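Local coordinates for SusD superfamily protein (Bacteroides vulgatus, PDB 3MYV), which probably binds polysaccharide at the outer membrane as a member of the SusD family of glycan-capturing proteins, at residues 109-119 with 186-195. Sequence-based numbering, arbitrary orientation.
Sequences LKGETMAVIAL and RMNKYAARAL
A115 and A192 face each other where two roughly parallel helices pass, the short axes of 109-119 and 189-195 inclined at 31° and 10.7 Å apart at their closest. E112 carries the polar end of the contact. Its chain runs straight out, CG anti to the backbone N (chi1 -177°), and presents the carboxylate to R186, which precedes the second helix. R186 grips this acid side-on with two nitrogens. R186 NE reaches E112 OE2 at 2.9 Å, nearly straight and in the guanidinium plane. The second bond, R186 NH2 to E112 OE1 at 3.0 Å, is more bent. Both oxygens are met on their syn sides, though the two planes are turned 31° apart and OE1 is approached well out of the carboxylate plane. L109 CD2 lies 3.4 Å from R186 NH2, at the guanidinium edge. From helix 13-27, Y24 OH also bonds E112 OE2, while D17 and N21 take R186 NH1. Selenomethionine M187 fills the middle: its chain, bent at chi3, lays CE on the backbone of the first helix, M187 CE 3.7 Å from V116 N, with the side chains of A115, V116 and L119 around it. Farther along, L119 and L195 cross at about a right angle, L119 CB 3.8 Å from L195 CD2. N188 caps the second helix, its OD1 accepting from A191 N. A leucine in place of R186 would probably leave the buried E112 carboxylate without its opposite charge and remove the salt bridge to D17. The charged cluster, with D17 and Y24 of helix 13-27, joins the lead-in of helix 189-202 to helix 103-128 within the helical part of this SusD-family fold; R186 and the Y24 hydroxyl would be expected to keep E112 ionised, while apolar packing joins the helices beyond.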
loop_
_atom_site.group_PDB
_atom_site.type_symbol
_atom_site.label_atom_id
_atom_site.label_comp_id
_atom_site.label_asym_id
_atom_site.label_seq_id
_atom_site.Cartn_x
_atom_site.Cartn_y
_atom_site.Cartn_z
ATOM N N LEU A 109 -4.863 22.095 -3.881
ATOM C CA LEU A 109 -5.777 21.110 -4.454
ATOM C C LEU A 109 -5.232 20.516 -5.762
ATOM O O LEU A 109 -5.355 19.310 -6.006
ATOM C CB LEU A 109 -7.164 21.705 -4.640
ATOM C CG LEU A 109 -7.915 21.986 -3.339
ATOM C CD1 LEU A 109 -9.169 22.884 -3.596
ATOM C CD2 LEU A 109 -8.319 20.693 -2.651
ATOM N N LYS A 110 -4.611 21.353 -6.592
ATOM C CA LYS A 110 -3.954 20.866 -7.809
ATOM C C LYS A 110 -2.862 19.835 -7.452
ATOM O O LYS A 110 -2.825 18.736 -8.021
ATOM C CB LYS A 110 -3.348 22.012 -8.593
ATOM C CG LYS A 110 -2.516 21.579 -9.800
ATOM C CD LYS A 110 -1.956 22.784 -10.578
ATOM C CE LYS A 110 -0.891 22.336 -11.593
ATOM N NZ LYS A 110 -0.333 23.488 -12.390
ATOM N N GLY A 111 -1.997 20.188 -6.508
ATOM C CA GLY A 111 -0.943 19.277 -6.048
ATOM C C GLY A 111 -1.487 17.972 -5.506
ATOM O O GLY A 111 -0.953 16.870 -5.779
ATOM N N GLU A 112 -2.566 18.085 -4.741
ATOM C CA GLU A 112 -3.166 16.922 -4.105
ATOM C C GLU A 112 -3.749 15.998 -5.169
ATOM O O GLU A 112 -3.595 14.794 -5.090
ATOM C CB GLU A 112 -4.248 17.350 -3.101
ATOM C CG GLU A 112 -4.856 16.185 -2.347
ATOM C CD GLU A 112 -5.973 16.566 -1.380
ATOM O OE1 GLU A 112 -6.276 17.776 -1.228
ATOM O OE2 GLU A 112 -6.558 15.631 -0.773
ATOM N N THR A 113 -4.409 16.584 -6.167
ATOM C CA THR A 113 -4.923 15.826 -7.315
ATOM C C THR A 113 -3.799 15.081 -8.046
ATOM O O THR A 113 -3.944 13.921 -8.426
ATOM C CB THR A 113 -5.671 16.752 -8.290
ATOM O OG1 THR A 113 -6.740 17.419 -7.594
ATOM C CG2 THR A 113 -6.227 15.961 -9.503
HETATM N N MSE A 114 -2.659 15.734 -8.225
HETATM C CA MSE A 114 -1.510 15.085 -8.824
HETATM C C MSE A 114 -1.005 13.949 -7.943
HETATM O O MSE A 114 -0.541 12.942 -8.472
HETATM C CB MSE A 114 -0.390 16.089 -9.119
HETATM C CG MSE A 114 -0.763 17.151 -10.151
HETATM SE SE MSE A 114 0.528 18.609 -10.228
HETATM C CE MSE A 114 1.986 17.664 -10.992
ATOM N N ALA A 115 -1.050 14.112 -6.619
ATOM C CA ALA A 115 -0.629 13.030 -5.695
ATOM C C ALA A 115 -1.545 11.794 -5.861
ATOM O O ALA A 115 -1.070 10.660 -5.898
ATOM C CB ALA A 115 -0.644 13.545 -4.228
ATOM N N VAL A 116 -2.855 12.029 -5.945
ATOM C CA VAL A 116 -3.833 10.961 -6.236
ATOM C C VAL A 116 -3.501 10.232 -7.550
ATOM O O VAL A 116 -3.432 9.000 -7.602
ATOM C CB VAL A 116 -5.291 11.487 -6.198
ATOM C CG1 VAL A 116 -6.277 10.375 -6.612
ATOM C CG2 VAL A 116 -5.652 12.029 -4.766
ATOM N N ILE A 117 -3.203 10.992 -8.592
ATOM C CA ILE A 117 -2.834 10.415 -9.887
ATOM C C ILE A 117 -1.593 9.539 -9.775
ATOM O O ILE A 117 -1.553 8.420 -10.271
ATOM C CB ILE A 117 -2.638 11.552 -10.939
ATOM C CG1 ILE A 117 -4.010 12.127 -11.316
ATOM C CG2 ILE A 117 -1.816 11.057 -12.156
ATOM C CD1 ILE A 117 -3.967 13.514 -12.063
ATOM N N ALA A 118 -0.592 10.037 -9.059
ATOM C CA ALA A 118 0.634 9.295 -8.857
ATOM C C ALA A 118 0.379 7.982 -8.086
ATOM O O ALA A 118 0.879 6.955 -8.465
ATOM C CB ALA A 118 1.682 10.185 -8.113
ATOM N N LEU A 119 -0.422 8.018 -7.025
ATOM C CA LEU A 119 -0.736 6.799 -6.280
ATOM C C LEU A 119 -1.457 5.747 -7.139
ATOM O O LEU A 119 -1.055 4.569 -7.176
ATOM C CB LEU A 119 -1.583 7.152 -5.053
ATOM C CG LEU A 119 -1.986 5.994 -4.148
ATOM C CD1 LEU A 119 -0.741 5.198 -3.726
ATOM C CD2 LEU A 119 -2.731 6.539 -2.926
ATOM N N ARG A 186 -7.500 12.396 3.844
ATOM C CA ARG A 186 -6.837 12.761 2.597
ATOM C C ARG A 186 -5.320 12.935 2.774
ATOM O O ARG A 186 -4.811 12.994 3.898
ATOM C CB ARG A 186 -7.485 14.028 2.024
ATOM C CG ARG A 186 -8.972 13.836 1.660
ATOM C CD ARG A 186 -9.761 15.143 1.419
ATOM N NE ARG A 186 -9.198 16.045 0.413
ATOM C CZ ARG A 186 -9.808 17.152 -0.034
ATOM N NH1 ARG A 186 -11.032 17.473 0.362
ATOM N NH2 ARG A 186 -9.204 17.948 -0.904
HETATM N N MSE A 187 -4.607 13.024 1.655
HETATM C CA MSE A 187 -3.174 13.243 1.664
HETATM C C MSE A 187 -2.882 14.740 1.811
HETATM O O MSE A 187 -3.535 15.576 1.174
HETATM C CB MSE A 187 -2.539 12.725 0.354
HETATM C CG MSE A 187 -2.495 11.211 0.292
HETATM SE SE MSE A 187 -1.490 10.502 -1.154
HETATM C CE MSE A 187 -2.861 10.579 -2.500
ATOM N N ASN A 188 -1.883 15.049 2.626
ATOM C CA ASN A 188 -1.276 16.375 2.687
ATOM C C ASN A 188 0.189 16.263 2.244
ATOM O O ASN A 188 0.617 15.209 1.784
ATOM C CB ASN A 188 -1.376 16.976 4.093
ATOM C CG ASN A 188 -0.553 16.208 5.134
ATOM O OD1 ASN A 188 -0.041 15.141 4.855
ATOM N ND2 ASN A 188 -0.424 16.774 6.332
ATOM N N LYS A 189 0.950 17.338 2.386
ATOM C CA LYS A 189 2.346 17.357 1.904
ATOM C C LYS A 189 3.180 16.259 2.553
ATOM O O LYS A 189 3.991 15.613 1.891
ATOM C CB LYS A 189 2.970 18.732 2.153
ATOM C CG LYS A 189 4.327 18.942 1.490
ATOM C CD LYS A 189 4.795 20.385 1.734
ATOM C CE LYS A 189 6.202 20.578 1.251
ATOM N NZ LYS A 189 6.524 21.989 1.121
ATOM N N TYR A 190 2.968 16.012 3.843
ATOM C CA TYR A 190 3.687 14.931 4.495
ATOM C C TYR A 190 3.420 13.564 3.886
ATOM O O TYR A 190 4.361 12.794 3.664
ATOM C CB TYR A 190 3.406 14.904 5.983
ATOM C CG TYR A 190 4.092 15.969 6.779
ATOM C CD1 TYR A 190 5.336 15.735 7.371
ATOM C CD2 TYR A 190 3.457 17.170 7.035
ATOM C CE1 TYR A 190 5.953 16.717 8.142
ATOM C CE2 TYR A 190 4.046 18.142 7.813
ATOM C CZ TYR A 190 5.287 17.916 8.355
ATOM O OH TYR A 190 5.844 18.899 9.122
ATOM N N ALA A 191 2.147 13.253 3.635
ATOM C CA ALA A 191 1.734 12.022 2.988
ATOM C C ALA A 191 2.388 11.877 1.641
ATOM O O ALA A 191 2.925 10.803 1.276
ATOM C CB ALA A 191 0.170 11.997 2.824
ATOM N N ALA A 192 2.302 12.941 0.855
ATOM C CA ALA A 192 2.885 12.921 -0.490
ATOM C C ALA A 192 4.394 12.667 -0.490
ATOM O O ALA A 192 4.897 11.949 -1.364
ATOM C CB ALA A 192 2.574 14.255 -1.250
ATOM N N ARG A 193 5.117 13.268 0.461
ATOM C CA ARG A 193 6.554 13.001 0.604
ATOM C C ARG A 193 6.805 11.562 1.077
ATOM O O ARG A 193 7.733 10.919 0.610
ATOM C CB ARG A 193 7.216 14.001 1.576
ATOM C CG ARG A 193 7.133 15.470 1.099
ATOM C CD ARG A 193 7.512 16.422 2.220
ATOM N NE ARG A 193 8.931 16.347 2.538
ATOM C CZ ARG A 193 9.471 16.742 3.681
ATOM N NH1 ARG A 193 8.707 17.174 4.699
ATOM N NH2 ARG A 193 10.780 16.685 3.824
ATOM N N ALA A 194 5.965 11.044 1.974
ATOM C CA ALA A 194 6.120 9.664 2.418
ATOM C C ALA A 194 5.955 8.712 1.215
ATOM O O ALA A 194 6.741 7.774 1.036
ATOM C CB ALA A 194 5.122 9.333 3.560
ATOM N N LEU A 195 4.939 8.967 0.383
ATOM C CA LEU A 195 4.677 8.131 -0.784
ATOM C C LEU A 195 5.863 8.200 -1.775
ATOM O O LEU A 195 6.302 7.173 -2.314
ATOM C CB LEU A 195 3.359 8.558 -1.463
ATOM C CG LEU A 195 2.930 7.825 -2.729
ATOM C CD1 LEU A 195 2.842 6.325 -2.527
ATOM C CD2 LEU A 195 1.599 8.372 -3.286
#